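Side-chain contacts in phosphonate monoester hydrolase (Ruegeria pomeroyi, PDB 4UPK), which belongs to the sulfatase family of hydrolases, within the alkaline phosphatase clan, and occurs here as an assembly of four chains: residues L37-D42 with G325-H330; A223-W228 with W233-T238; M361-A366 with P477-D482; A366-P371 with V459-D464. One frame throughout, in Å; residues are numbered along the deposited sequence.

The four contacts fall into two pairs on opposite sides of the chain's centre. Contacts 1 and 2, with centres about 10 Å apart, meet in the large mixed sheet, where strands 35-41 and 234-239 lie side by side and H236 ND1 is 2.8 Å from F38 O. Contacts 3 and 4, with centres about 8 Å apart, join the loop before strand 372-375 to the small antiparallel sheet; they share A366, and D365 OD1 makes a salt bridge to R463 NE at 2.9 Å. Between the pairs, contacts 1 and 4 come closest, with nearest atoms about 6 Å apart. The first pair packs a helix and a turn on its sheet; the second fastens a loop.

Contact 1: L37-D42 with G325-H330; sequences LFIIID and GRVIAH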
loop_
_atom_site.group_PDB
_atom_site.type_symbol
_atom_site.label_atom_id
_atom_site.label_comp_id
_atom_site.label_asym_id
_atom_site.label_seq_id
_atom_site.Cartn_x
_atom_site.Cartn_y
_atom_site.Cartn_z
ATOM N N LEU A 37 -21.445 17.562 -15.782
ATOM C CA LEU A 37 -21.041 18.932 -15.503
ATOM C C LEU A 37 -21.483 19.247 -14.091
ATOM O O LEU A 37 -22.674 19.420 -13.822
ATOM C CB LEU A 37 -21.586 19.963 -16.524
ATOM C CG LEU A 37 -21.254 21.464 -16.230
ATOM C CD1 LEU A 37 -19.747 21.730 -16.226
ATOM C CD2 LEU A 37 -21.942 22.375 -17.190
ATOM N N PHE A 38 -20.508 19.295 -13.185
ATOM C CA PHE A 38 -20.725 19.538 -11.771
ATOM C C PHE A 38 -20.179 20.910 -11.375
ATOM O O PHE A 38 -18.957 21.096 -11.266
ATOM C CB PHE A 38 -20.092 18.395 -10.953
ATOM C CG PHE A 38 -20.414 18.321 -9.477
ATOM C CD1 PHE A 38 -21.406 19.128 -8.917
ATOM C CD2 PHE A 38 -19.764 17.408 -8.657
ATOM C CE1 PHE A 38 -21.705 19.054 -7.556
ATOM C CE2 PHE A 38 -20.060 17.338 -7.297
ATOM C CZ PHE A 38 -21.044 18.149 -6.762
ATOM N N ILE A 39 -21.107 21.893 -11.196
ATOM C CA ILE A 39 -20.740 23.254 -10.786
ATOM C C ILE A 39 -21.112 23.449 -9.324
ATOM O O ILE A 39 -22.252 23.170 -8.936
ATOM C CB ILE A 39 -21.317 24.426 -11.666
ATOM C CG1 ILE A 39 -21.025 24.235 -13.154
ATOM C CG2 ILE A 39 -20.809 25.835 -11.164
ATOM C CD1 ILE A 39 -21.769 25.260 -14.057
ATOM N N ILE A 40 -20.148 23.987 -8.544
ATOM C CA ILE A 40 -20.300 24.339 -7.143
ATOM C C ILE A 40 -19.896 25.805 -6.969
ATOM O O ILE A 40 -18.740 26.179 -7.228
ATOM C CB ILE A 40 -19.542 23.377 -6.147
ATOM C CG1 ILE A 40 -20.028 21.916 -6.287
ATOM C CG2 ILE A 40 -19.672 23.883 -4.681
ATOM C CD1 ILE A 40 -19.286 20.905 -5.451
ATOM N N ILE A 41 -20.866 26.626 -6.546
ATOM C CA ILE A 41 -20.668 28.042 -6.259
ATOM C C ILE A 41 -20.401 28.071 -4.744
ATOM O O ILE A 41 -21.138 27.448 -3.994
ATOM C CB ILE A 41 -21.914 28.909 -6.664
ATOM C CG1 ILE A 41 -22.238 28.789 -8.164
ATOM C CG2 ILE A 41 -21.729 30.395 -6.280
ATOM C CD1 ILE A 41 -23.689 29.243 -8.543
ATOM N N ASP A 42 -19.329 28.734 -4.304
ATOM C CA ASP A 42 -19.027 28.841 -2.886
ATOM C C ASP A 42 -19.869 29.999 -2.284
ATOM O O ASP A 42 -19.954 31.097 -2.876
ATOM C CB ASP A 42 -17.526 29.110 -2.677
ATOM C CG ASP A 42 -16.902 28.505 -1.433
ATOM O OD1 ASP A 42 -17.249 28.947 -0.322
ATOM O OD2 ASP A 42 -16.013 27.627 -1.574
ATOM N N GLY A 325 -23.966 31.378 -17.763
ATOM C CA GLY A 325 -24.690 31.471 -19.032
ATOM C C GLY A 325 -23.812 31.139 -20.231
ATOM O O GLY A 325 -24.266 30.501 -21.179
ATOM N N ARG A 326 -22.532 31.524 -20.175
ATOM C CA ARG A 326 -21.520 31.238 -21.201
ATOM C C ARG A 326 -21.198 29.748 -21.240
ATOM O O ARG A 326 -20.929 29.231 -22.314
ATOM C CB ARG A 326 -20.227 32.021 -20.930
ATOM C CG ARG A 326 -20.315 33.533 -21.074
ATOM C CD ARG A 326 -19.048 34.160 -20.505
ATOM N NE ARG A 326 -17.895 33.892 -21.363
ATOM C CZ ARG A 326 -16.626 33.894 -20.969
ATOM N NH1 ARG A 326 -16.314 34.132 -19.702
ATOM N NH2 ARG A 326 -15.657 33.659 -21.842
ATOM N N VAL A 327 -21.166 29.078 -20.061
ATOM C CA VAL A 327 -20.913 27.636 -19.899
ATOM C C VAL A 327 -22.088 26.853 -20.533
ATOM O O VAL A 327 -21.860 25.922 -21.303
ATOM C CB VAL A 327 -20.654 27.245 -18.417
ATOM C CG1 VAL A 327 -20.503 25.730 -18.264
ATOM C CG2 VAL A 327 -19.421 27.964 -17.864
ATOM N N ILE A 328 -23.337 27.270 -20.233
ATOM C CA ILE A 328 -24.562 26.691 -20.801
ATOM C C ILE A 328 -24.575 26.893 -22.317
ATOM O O ILE A 328 -24.829 25.931 -23.028
ATOM C CB ILE A 328 -25.864 27.247 -20.114
ATOM C CG1 ILE A 328 -25.929 26.932 -18.586
ATOM C CG2 ILE A 328 -27.144 26.806 -20.854
ATOM C CD1 ILE A 328 -25.811 25.394 -18.157
ATOM N N ALA A 329 -24.292 28.138 -22.805
ATOM C CA ALA A 329 -24.247 28.486 -24.232
ATOM C C ALA A 329 -23.275 27.594 -24.991
ATOM O O ALA A 329 -23.609 27.158 -26.092
ATOM C CB ALA A 329 -23.882 29.960 -24.432
ATOM N N HIS A 330 -22.106 27.279 -24.395
ATOM C CA HIS A 330 -21.108 26.371 -24.966
ATOM C C HIS A 330 -21.696 24.974 -25.198
ATOM O O HIS A 330 -21.419 24.369 -26.230
ATOM C CB HIS A 330 -19.874 26.259 -24.042
ATOM C CG HIS A 330 -18.888 25.218 -24.486
ATOM N ND1 HIS A 330 -18.087 25.405 -25.608
ATOM C CD2 HIS A 330 -18.646 23.988 -23.973
ATOM C CE1 HIS A 330 -17.379 24.294 -25.734
ATOM N NE2 HIS A 330 -17.674 23.412 -24.772
#
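V327 lowers a single methyl, CG1, onto the ends of L37 and I39, and that one carbon accounts for every close approach between helix and strand. Its nearer neighbour is L37 CD2, 3.8 Å from V327 CG1; the looser one is I39 CD1, 4.4 Å from the same methyl. Because L37 and I39 are two residues apart on strand 35-41, both side chains rise from the same face of the sheet, and their ends converge until L37 CD2 and I39 CD1 are 4.3 Å apart. The torsions explain the convergence. In L37, CG stands anti to the backbone N (chi1 177°), and the second torsion swings CD2 rather than CD1 toward the helix. In I39, CD1 is anti to CA about the CB-CG1 bond (chi2 171°), which puts it at the far end of the chain, beside the valine. The other methyl of V327, CG2, turns toward L237. The pairing is wholly apolar, a small example of helix-on-sheet packing in an alpha/beta fold. Helix 303-333 lies against one face of the mixed sheet, where strand 35-41 runs parallel to both its neighbours, 234-239 and 340-346, and F221 of helix 213-224 reaches V327 as well.

Contact 2: A223-W228 with W233-T238; sequences ANMPAW and WFAHLT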
loop_
_atom_site.group_PDB
_atom_site.type_symbol
_atom_site.label_atom_id
_atom_site.label_comp_id
_atom_site.label_asym_id
_atom_site.label_seq_id
_atom_site.Cartn_x
_atom_site.Cartn_y
_atom_site.Cartn_z
ATOM N N ALA A 223 -11.448 27.554 -22.683
ATOM C CA ALA A 223 -10.184 27.395 -23.418
ATOM C C ALA A 223 -9.772 25.917 -23.455
ATOM O O ALA A 223 -8.901 25.542 -24.237
ATOM C CB ALA A 223 -9.080 28.224 -22.751
ATOM N N ASN A 224 -10.382 25.077 -22.588
ATOM C CA ASN A 224 -10.012 23.675 -22.448
ATOM C C ASN A 224 -11.064 22.646 -22.817
ATOM O O ASN A 224 -10.706 21.524 -23.190
ATOM C CB ASN A 224 -9.468 23.418 -21.052
ATOM C CG ASN A 224 -8.093 23.983 -20.832
ATOM O OD1 ASN A 224 -7.084 23.422 -21.267
ATOM N ND2 ASN A 224 -8.030 25.084 -20.113
ATOM N N MET A 225 -12.350 23.008 -22.720
ATOM C CA MET A 225 -13.440 22.077 -23.053
ATOM C C MET A 225 -13.686 21.739 -24.520
ATOM O O MET A 225 -14.044 20.591 -24.758
ATOM C CB MET A 225 -14.738 22.385 -22.282
ATOM C CG MET A 225 -14.630 22.125 -20.775
ATOM S SD MET A 225 -14.349 20.393 -20.286
ATOM C CE MET A 225 -12.657 20.428 -20.073
ATOM N N PRO A 226 -13.489 22.656 -25.521
ATOM C CA PRO A 226 -13.763 22.297 -26.934
ATOM C C PRO A 226 -13.258 20.959 -27.472
ATOM O O PRO A 226 -14.010 20.270 -28.155
ATOM C CB PRO A 226 -13.190 23.490 -27.714
ATOM C CG PRO A 226 -13.390 24.619 -26.798
ATOM C CD PRO A 226 -13.104 24.078 -25.420
ATOM N N ALA A 227 -12.009 20.583 -27.163
ATOM C CA ALA A 227 -11.417 19.314 -27.616
ATOM C C ALA A 227 -12.013 18.064 -26.893
ATOM O O ALA A 227 -11.878 16.944 -27.414
ATOM C CB ALA A 227 -9.906 19.358 -27.467
ATOM N N TRP A 228 -12.720 18.265 -25.743
ATOM C CA TRP A 228 -13.351 17.171 -24.991
ATOM C C TRP A 228 -14.696 16.749 -25.581
ATOM O O TRP A 228 -15.178 15.654 -25.261
ATOM C CB TRP A 228 -13.483 17.494 -23.482
ATOM C CG TRP A 228 -12.229 17.213 -22.709
ATOM C CD1 TRP A 228 -11.267 18.114 -22.360
ATOM C CD2 TRP A 228 -11.748 15.927 -22.292
ATOM N NE1 TRP A 228 -10.226 17.473 -21.728
ATOM C CE2 TRP A 228 -10.505 16.131 -21.653
ATOM C CE3 TRP A 228 -12.271 14.616 -22.358
ATOM C CZ2 TRP A 228 -9.775 15.082 -21.080
ATOM C CZ3 TRP A 228 -11.531 13.572 -21.812
ATOM C CH2 TRP A 228 -10.295 13.809 -21.193
ATOM N N TRP A 233 -17.060 13.229 -20.970
ATOM C CA TRP A 233 -16.266 14.007 -20.037
ATOM C C TRP A 233 -16.985 14.236 -18.719
ATOM O O TRP A 233 -18.212 14.166 -18.652
ATOM C CB TRP A 233 -15.733 15.338 -20.665
ATOM C CG TRP A 233 -16.767 16.200 -21.312
ATOM C CD1 TRP A 233 -16.973 16.360 -22.646
ATOM C CD2 TRP A 233 -17.697 17.071 -20.655
ATOM N NE1 TRP A 233 -17.996 17.245 -22.865
ATOM C CE2 TRP A 233 -18.467 17.692 -21.661
ATOM C CE3 TRP A 233 -17.984 17.363 -19.305
ATOM C CZ2 TRP A 233 -19.500 18.594 -21.368
ATOM C CZ3 TRP A 233 -18.996 18.267 -19.017
ATOM C CH2 TRP A 233 -19.733 18.882 -20.043
ATOM N N PHE A 234 -16.186 14.502 -17.670
ATOM C CA PHE A 234 -16.596 14.872 -16.328
ATOM C C PHE A 234 -15.768 16.113 -15.948
ATOM O O PHE A 234 -14.541 16.022 -15.772
ATOM C CB PHE A 234 -16.398 13.700 -15.332
ATOM C CG PHE A 234 -16.627 13.987 -13.864
ATOM C CD1 PHE A 234 -17.579 14.920 -13.456
ATOM C CD2 PHE A 234 -15.938 13.278 -12.887
ATOM C CE1 PHE A 234 -17.796 15.177 -12.093
ATOM C CE2 PHE A 234 -16.155 13.533 -11.526
ATOM C CZ PHE A 234 -17.095 14.464 -11.138
ATOM N N ALA A 235 -16.450 17.273 -15.872
ATOM C CA ALA A 235 -15.833 18.555 -15.545
ATOM C C ALA A 235 -16.429 19.080 -14.263
ATOM O O ALA A 235 -17.664 19.097 -14.093
ATOM C CB ALA A 235 -16.031 19.561 -16.673
ATOM N N HIS A 236 -15.530 19.478 -13.345
ATOM C CA HIS A 236 -15.868 20.023 -12.040
ATOM C C HIS A 236 -15.375 21.465 -11.993
ATOM O O HIS A 236 -14.171 21.712 -11.992
ATOM C CB HIS A 236 -15.298 19.152 -10.886
ATOM C CG HIS A 236 -15.818 19.534 -9.534
ATOM N ND1 HIS A 236 -17.075 20.108 -9.371
ATOM C CD2 HIS A 236 -15.255 19.376 -8.311
ATOM C CE1 HIS A 236 -17.232 20.272 -8.072
ATOM N NE2 HIS A 236 -16.160 19.863 -7.395
ATOM N N LEU A 237 -16.316 22.419 -11.996
ATOM C CA LEU A 237 -16.040 23.857 -12.040
ATOM C C LEU A 237 -16.553 24.521 -10.743
ATOM O O LEU A 237 -17.720 24.368 -10.371
ATOM C CB LEU A 237 -16.643 24.439 -13.340
ATOM C CG LEU A 237 -16.678 25.956 -13.598
ATOM C CD1 LEU A 237 -15.321 26.499 -14.019
ATOM C CD2 LEU A 237 -17.683 26.269 -14.695
ATOM N N THR A 238 -15.625 25.193 -10.026
ATOM C CA THR A 238 -15.814 25.762 -8.695
ATOM C C THR A 238 -15.524 27.264 -8.597
ATOM O O THR A 238 -14.363 27.695 -8.574
ATOM C CB THR A 238 -14.966 24.967 -7.677
ATOM O OG1 THR A 238 -13.597 25.101 -8.050
ATOM C CG2 THR A 238 -15.345 23.475 -7.600
#
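W233 receives M225 above its ring and W228 at its edge. The sulfur of M225 sits 5.0 Å from the centroid of the five-membered ring of W233, 20° off the ring normal, a rather distant Met-aromatic contact. At the rim, W228 O lies near the indole plane, 3.2 Å from W233 CD1, an approach consistent with a weak C-H to oxygen attraction. Each tryptophan's CB also touches the other's ring: W228 CB is 3.8 Å from W233 CD1, and W233 CB is 3.9 Å from W228 CE3. M225 touches the strand as well, where the bend at chi2, -64°, brings SD to 4.1 Å from A235 CB. W233 CG lies between the backbone N and carbonyl carbon (chi1 52°), turning the indole to meet both partners.

In the next shell, Q336 OE1 accepts a hydrogen bond from W233 NE1, the ring atom next to CD1, and so limits rotation of the indole, while a backbone bond from W228 N to M225 O draws the turn together. Y169 of the second subunit meets the W228 ring edge-to-face. The turn after helix 213-224 is held between strand 234-239, strand 125-127 (L126), H330 of helix 303-333 and that neighbouring chain.

Contact 3: M361-A366 with P477-D482; sequences MTVYDA and PPMLFD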
loop_
_atom_site.group_PDB
_atom_site.type_symbol
_atom_site.label_atom_id
_atom_site.label_comp_id
_atom_site.label_asym_id
_atom_site.label_seq_id
_atom_site.Cartn_x
_atom_site.Cartn_y
_atom_site.Cartn_z
ATOM N N MET A 361 -19.995 29.605 10.509
ATOM C CA MET A 361 -19.657 28.939 11.787
ATOM C C MET A 361 -20.761 29.227 12.827
ATOM O O MET A 361 -20.564 29.962 13.798
ATOM C CB MET A 361 -18.252 29.315 12.310
ATOM C CG MET A 361 -17.114 28.616 11.559
ATOM S SD MET A 361 -17.007 26.801 11.699
ATOM C CE MET A 361 -16.545 26.639 13.436
ATOM N N THR A 362 -21.951 28.669 12.555
ATOM C CA THR A 362 -23.173 28.810 13.348
ATOM C C THR A 362 -24.100 27.608 13.108
ATOM O O THR A 362 -23.727 26.675 12.391
ATOM C CB THR A 362 -23.832 30.196 13.117
ATOM O OG1 THR A 362 -24.891 30.355 14.049
ATOM C CG2 THR A 362 -24.352 30.380 11.701
ATOM N N VAL A 363 -25.317 27.656 13.694
ATOM C CA VAL A 363 -26.323 26.584 13.647
ATOM C C VAL A 363 -27.612 26.986 12.909
ATOM O O VAL A 363 -28.494 26.140 12.750
ATOM C CB VAL A 363 -26.608 26.001 15.063
ATOM C CG1 VAL A 363 -25.342 25.414 15.680
ATOM C CG2 VAL A 363 -27.233 27.052 15.989
ATOM N N TYR A 364 -27.733 28.266 12.482
ATOM C CA TYR A 364 -28.921 28.720 11.757
ATOM C C TYR A 364 -28.914 28.250 10.310
ATOM O O TYR A 364 -27.839 28.117 9.706
ATOM C CB TYR A 364 -29.141 30.251 11.868
ATOM C CG TYR A 364 -29.436 30.727 13.272
ATOM C CD1 TYR A 364 -30.465 30.151 14.026
ATOM C CD2 TYR A 364 -28.697 31.759 13.850
ATOM C CE1 TYR A 364 -30.747 30.591 15.318
ATOM C CE2 TYR A 364 -28.988 32.222 15.134
ATOM C CZ TYR A 364 -30.015 31.635 15.863
ATOM O OH TYR A 364 -30.287 32.066 17.141
ATOM N N ASP A 365 -30.124 27.993 9.769
ATOM C CA ASP A 365 -30.376 27.476 8.425
ATOM C C ASP A 365 -29.673 28.203 7.284
ATOM O O ASP A 365 -29.193 27.536 6.367
ATOM C CB ASP A 365 -31.889 27.318 8.151
ATOM C CG ASP A 365 -32.564 26.195 8.938
ATOM O OD1 ASP A 365 -31.840 25.347 9.533
ATOM O OD2 ASP A 365 -33.806 26.135 8.930
ATOM N N ALA A 366 -29.583 29.556 7.348
ATOM C CA ALA A 366 -28.930 30.373 6.316
ATOM C C ALA A 366 -27.470 29.942 6.036
ATOM O O ALA A 366 -26.999 30.093 4.914
ATOM C CB ALA A 366 -29.020 31.859 6.665
ATOM N N PRO A 477 -26.222 23.409 26.856
ATOM C CA PRO A 477 -27.590 22.907 26.657
ATOM C C PRO A 477 -28.079 22.876 25.200
ATOM O O PRO A 477 -27.578 23.616 24.350
ATOM C CB PRO A 477 -28.448 23.843 27.533
ATOM C CG PRO A 477 -27.659 25.082 27.667
ATOM C CD PRO A 477 -26.221 24.648 27.674
ATOM N N PRO A 478 -29.094 22.025 24.890
ATOM C CA PRO A 478 -29.621 22.011 23.521
ATOM C C PRO A 478 -30.349 23.301 23.128
ATOM O O PRO A 478 -30.662 24.142 23.982
ATOM C CB PRO A 478 -30.608 20.835 23.536
ATOM C CG PRO A 478 -30.984 20.649 24.947
ATOM C CD PRO A 478 -29.790 21.046 25.755
ATOM N N MET A 479 -30.609 23.451 21.826
ATOM C CA MET A 479 -31.417 24.528 21.294
ATOM C C MET A 479 -32.633 23.874 20.670
ATOM O O MET A 479 -32.542 22.776 20.132
ATOM C CB MET A 479 -30.683 25.384 20.229
ATOM C CG MET A 479 -29.324 25.863 20.646
ATOM S SD MET A 479 -28.723 27.125 19.534
ATOM C CE MET A 479 -26.984 27.076 19.852
ATOM N N LEU A 480 -33.764 24.527 20.755
ATOM C CA LEU A 480 -34.983 24.038 20.135
ATOM C C LEU A 480 -35.747 25.204 19.516
ATOM O O LEU A 480 -36.093 26.135 20.217
ATOM C CB LEU A 480 -35.839 23.231 21.100
ATOM C CG LEU A 480 -37.046 22.518 20.467
ATOM C CD1 LEU A 480 -36.604 21.384 19.572
ATOM C CD2 LEU A 480 -38.012 22.048 21.545
ATOM N N PHE A 481 -35.955 25.154 18.182
ATOM C CA PHE A 481 -36.657 26.176 17.423
ATOM C C PHE A 481 -37.933 25.592 16.829
ATOM O O PHE A 481 -37.878 24.634 16.076
ATOM C CB PHE A 481 -35.738 26.795 16.336
ATOM C CG PHE A 481 -34.371 27.211 16.845
ATOM C CD1 PHE A 481 -34.240 28.230 17.786
ATOM C CD2 PHE A 481 -33.218 26.606 16.366
ATOM C CE1 PHE A 481 -32.982 28.610 18.266
ATOM C CE2 PHE A 481 -31.955 27.000 16.830
ATOM C CZ PHE A 481 -31.845 28.004 17.773
ATOM N N ASP A 482 -39.084 26.153 17.204
ATOM C CA ASP A 482 -40.399 25.752 16.723
ATOM C C ASP A 482 -40.799 26.619 15.505
ATOM O O ASP A 482 -41.016 27.827 15.647
ATOM C CB ASP A 482 -41.420 25.882 17.870
ATOM C CG ASP A 482 -42.856 25.471 17.561
ATOM O OD1 ASP A 482 -43.108 24.945 16.439
ATOM O OD2 ASP A 482 -43.734 25.710 18.419
#
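M479 and F481, on an outermost strand of a four-stranded antiparallel meander, meet V363 and Y364 of the loop before strand 372-375. The side chain of M479 can be followed outward. Its CB already has company on its own strand, 3.8 Å from F481 CZ, since residues 479 and 481 share one face of the sheet. CG carries the chain on, a little farther from that ring. SD comes next, 3.7 Å from F481 CZ and, across the contact, 3.8 Å from V363 CG2. The terminal CE lies 3.9 Å from the same valine methyl, so M479 and V363 meet tip to tip. An extended chain beyond CG (chi2 -167°) is what carries the sulfur across to the loop. V363, for its part, offers CG2, the methyl placed between its backbone N and carbonyl carbon.

F481 CZ is shared: M479 CB and SD approach it from along the strand and Y364 CE1 from the loop. The reverse face of the sheet belongs to helix 499-515, where L480 packs on L505. On the loop side, F280 of helix 280-286 touches V363 and M479 and meets the Y364 ring, and R355 adds a cation-pi interaction to that tyrosine. The Y364 and F481 rings meet obliquely, with planes at 46° and Y364 CE1 3.7 Å from F481 CZ.

Contact 4: A366-P371 with V459-D464; sequences AAYHTP and VAILRD
Y368 meets R463 at the root of its ring and I461 at the hydroxyl end, two residues on one face of an inner strand of the antiparallel meander. The walk along the loop begins in a short 3-10 turn, where A367 gives its carbonyl O to N80. Y368 then turns toward the sheet, with CG anti to the carbonyl carbon (chi1 -54°). Near its root it meets R463: NH2 is 3.4 Å from Y368 CB and 3.3 Å from Y368 CG. Ring and guanidinium planes stand 48° apart, an oblique meeting. Farther out, the tyrosine reaches I461, whose CD1 is 3.7 Å from Y368 CZ and 3.6 Å from Y368 OH. The hydroxyl, buried beside that methyl, finds its polar partner in T362 O. H369 heads elsewhere, stacking on Y76 and bonding through NE2 to R73 O, while T370 pairs its backbone with H75 and P371 O bonds to T345 OG1; with these three the loop passes back into the large sheet.

R463 is positioned from several sides. Its chain is extended from CG to NE, which brings the guanidinium out to the loop; there NE forms a salt bridge with D365 OD1, and NH1 bonds to S431 and S433 of the adjoining strand. Several partners thus restrain the rotation of this flat group, and I461 CG2 lies 3.8 Å above one face of it, toward the rim.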
loop_
_atom_site.group_PDB
_atom_site.type_symbol
_atom_site.label_atom_id
_atom_site.label_comp_id
_atom_site.label_asym_id
_atom_site.label_seq_id
_atom_site.Cartn_x
_atom_site.Cartn_y
_atom_site.Cartn_z
ATOM N N ALA A 366 -29.583 29.556 7.348
ATOM C CA ALA A 366 -28.930 30.373 6.316
ATOM C C ALA A 366 -27.470 29.942 6.036
ATOM O O ALA A 366 -26.999 30.093 4.914
ATOM C CB ALA A 366 -29.020 31.859 6.665
ATOM N N ALA A 367 -26.801 29.328 7.034
ATOM C CA ALA A 367 -25.427 28.820 6.907
ATOM C C ALA A 367 -25.347 27.469 6.145
ATOM O O ALA A 367 -24.256 27.093 5.715
ATOM C CB ALA A 367 -24.799 28.681 8.288
ATOM N N TYR A 368 -26.494 26.752 5.979
ATOM C CA TYR A 368 -26.580 25.403 5.393
ATOM C C TYR A 368 -27.502 25.287 4.211
ATOM O O TYR A 368 -27.204 24.493 3.328
ATOM C CB TYR A 368 -26.988 24.333 6.452
ATOM C CG TYR A 368 -26.096 24.318 7.668
ATOM C CD1 TYR A 368 -26.336 25.169 8.740
ATOM C CD2 TYR A 368 -25.028 23.424 7.768
ATOM C CE1 TYR A 368 -25.495 25.193 9.850
ATOM C CE2 TYR A 368 -24.188 23.426 8.884
ATOM C CZ TYR A 368 -24.421 24.325 9.918
ATOM O OH TYR A 368 -23.617 24.373 11.032
ATOM N N HIS A 369 -28.642 26.004 4.217
ATOM C CA HIS A 369 -29.630 25.994 3.130
ATOM C C HIS A 369 -28.970 26.479 1.808
ATOM O O HIS A 369 -28.493 27.617 1.701
ATOM C CB HIS A 369 -30.874 26.831 3.493
ATOM C CG HIS A 369 -32.086 26.504 2.673
ATOM N ND1 HIS A 369 -33.240 27.264 2.759
ATOM C CD2 HIS A 369 -32.294 25.503 1.787
ATOM C CE1 HIS A 369 -34.107 26.699 1.936
ATOM N NE2 HIS A 369 -33.580 25.640 1.324
ATOM N N THR A 370 -28.861 25.566 0.846
ATOM C CA THR A 370 -28.175 25.825 -0.424
ATOM C C THR A 370 -29.023 25.514 -1.644
ATOM O O THR A 370 -29.843 24.597 -1.598
ATOM C CB THR A 370 -26.819 25.110 -0.467
ATOM O OG1 THR A 370 -26.960 23.779 0.031
ATOM C CG2 THR A 370 -25.790 25.812 0.344
ATOM N N PRO A 371 -28.844 26.274 -2.753
ATOM C CA PRO A 371 -29.609 25.961 -3.960
ATOM C C PRO A 371 -29.101 24.671 -4.613
ATOM O O PRO A 371 -27.937 24.307 -4.450
ATOM C CB PRO A 371 -29.379 27.183 -4.854
ATOM C CG PRO A 371 -28.029 27.710 -4.438
ATOM C CD PRO A 371 -27.920 27.413 -2.966
ATOM N N VAL A 459 -21.020 19.556 17.188
ATOM C CA VAL A 459 -22.365 20.110 17.248
ATOM C C VAL A 459 -23.161 19.324 16.189
ATOM O O VAL A 459 -22.602 18.948 15.149
ATOM C CB VAL A 459 -22.403 21.634 16.958
ATOM C CG1 VAL A 459 -23.749 22.217 17.354
ATOM C CG2 VAL A 459 -21.280 22.382 17.679
ATOM N N ALA A 460 -24.435 19.033 16.484
ATOM C CA ALA A 460 -25.331 18.340 15.572
ATOM C C ALA A 460 -26.665 19.079 15.494
ATOM O O ALA A 460 -27.117 19.639 16.501
ATOM C CB ALA A 460 -25.530 16.908 16.012
ATOM N N ILE A 461 -27.235 19.155 14.262
ATOM C CA ILE A 461 -28.509 19.833 13.949
ATOM C C ILE A 461 -29.477 18.830 13.279
ATOM O O ILE A 461 -29.084 18.145 12.338
ATOM C CB ILE A 461 -28.288 21.097 13.050
ATOM C CG1 ILE A 461 -27.234 22.090 13.647
ATOM C CG2 ILE A 461 -29.618 21.808 12.713
ATOM C CD1 ILE A 461 -26.370 22.796 12.648
ATOM N N LEU A 462 -30.729 18.752 13.758
ATOM C CA LEU A 462 -31.765 17.912 13.156
ATOM C C LEU A 462 -32.950 18.801 12.762
ATOM O O LEU A 462 -33.551 19.425 13.625
ATOM C CB LEU A 462 -32.203 16.735 14.074
ATOM C CG LEU A 462 -33.125 15.696 13.415
ATOM C CD1 LEU A 462 -32.710 14.292 13.774
ATOM C CD2 LEU A 462 -34.592 15.928 13.782
ATOM N N ARG A 463 -33.269 18.865 11.468
ATOM C CA ARG A 463 -34.361 19.688 10.949
ATOM C C ARG A 463 -35.553 18.826 10.653
ATOM O O ARG A 463 -35.575 18.105 9.664
ATOM C CB ARG A 463 -33.953 20.500 9.711
ATOM C CG ARG A 463 -32.794 21.453 9.967
ATOM C CD ARG A 463 -32.303 22.084 8.702
ATOM N NE ARG A 463 -30.980 22.670 8.902
ATOM C CZ ARG A 463 -29.836 22.036 8.671
ATOM N NH1 ARG A 463 -29.839 20.799 8.184
ATOM N NH2 ARG A 463 -28.677 22.638 8.915
ATOM N N ASP A 464 -36.531 18.886 11.540
ATOM C CA ASP A 464 -37.799 18.189 11.462
ATOM C C ASP A 464 -38.778 19.164 10.766
ATOM O O ASP A 464 -38.460 20.351 10.623
ATOM C CB ASP A 464 -38.190 17.833 12.920
ATOM C CG ASP A 464 -39.602 17.408 13.202
ATOM O OD1 ASP A 464 -39.970 16.291 12.810
ATOM O OD2 ASP A 464 -40.310 18.154 13.893
#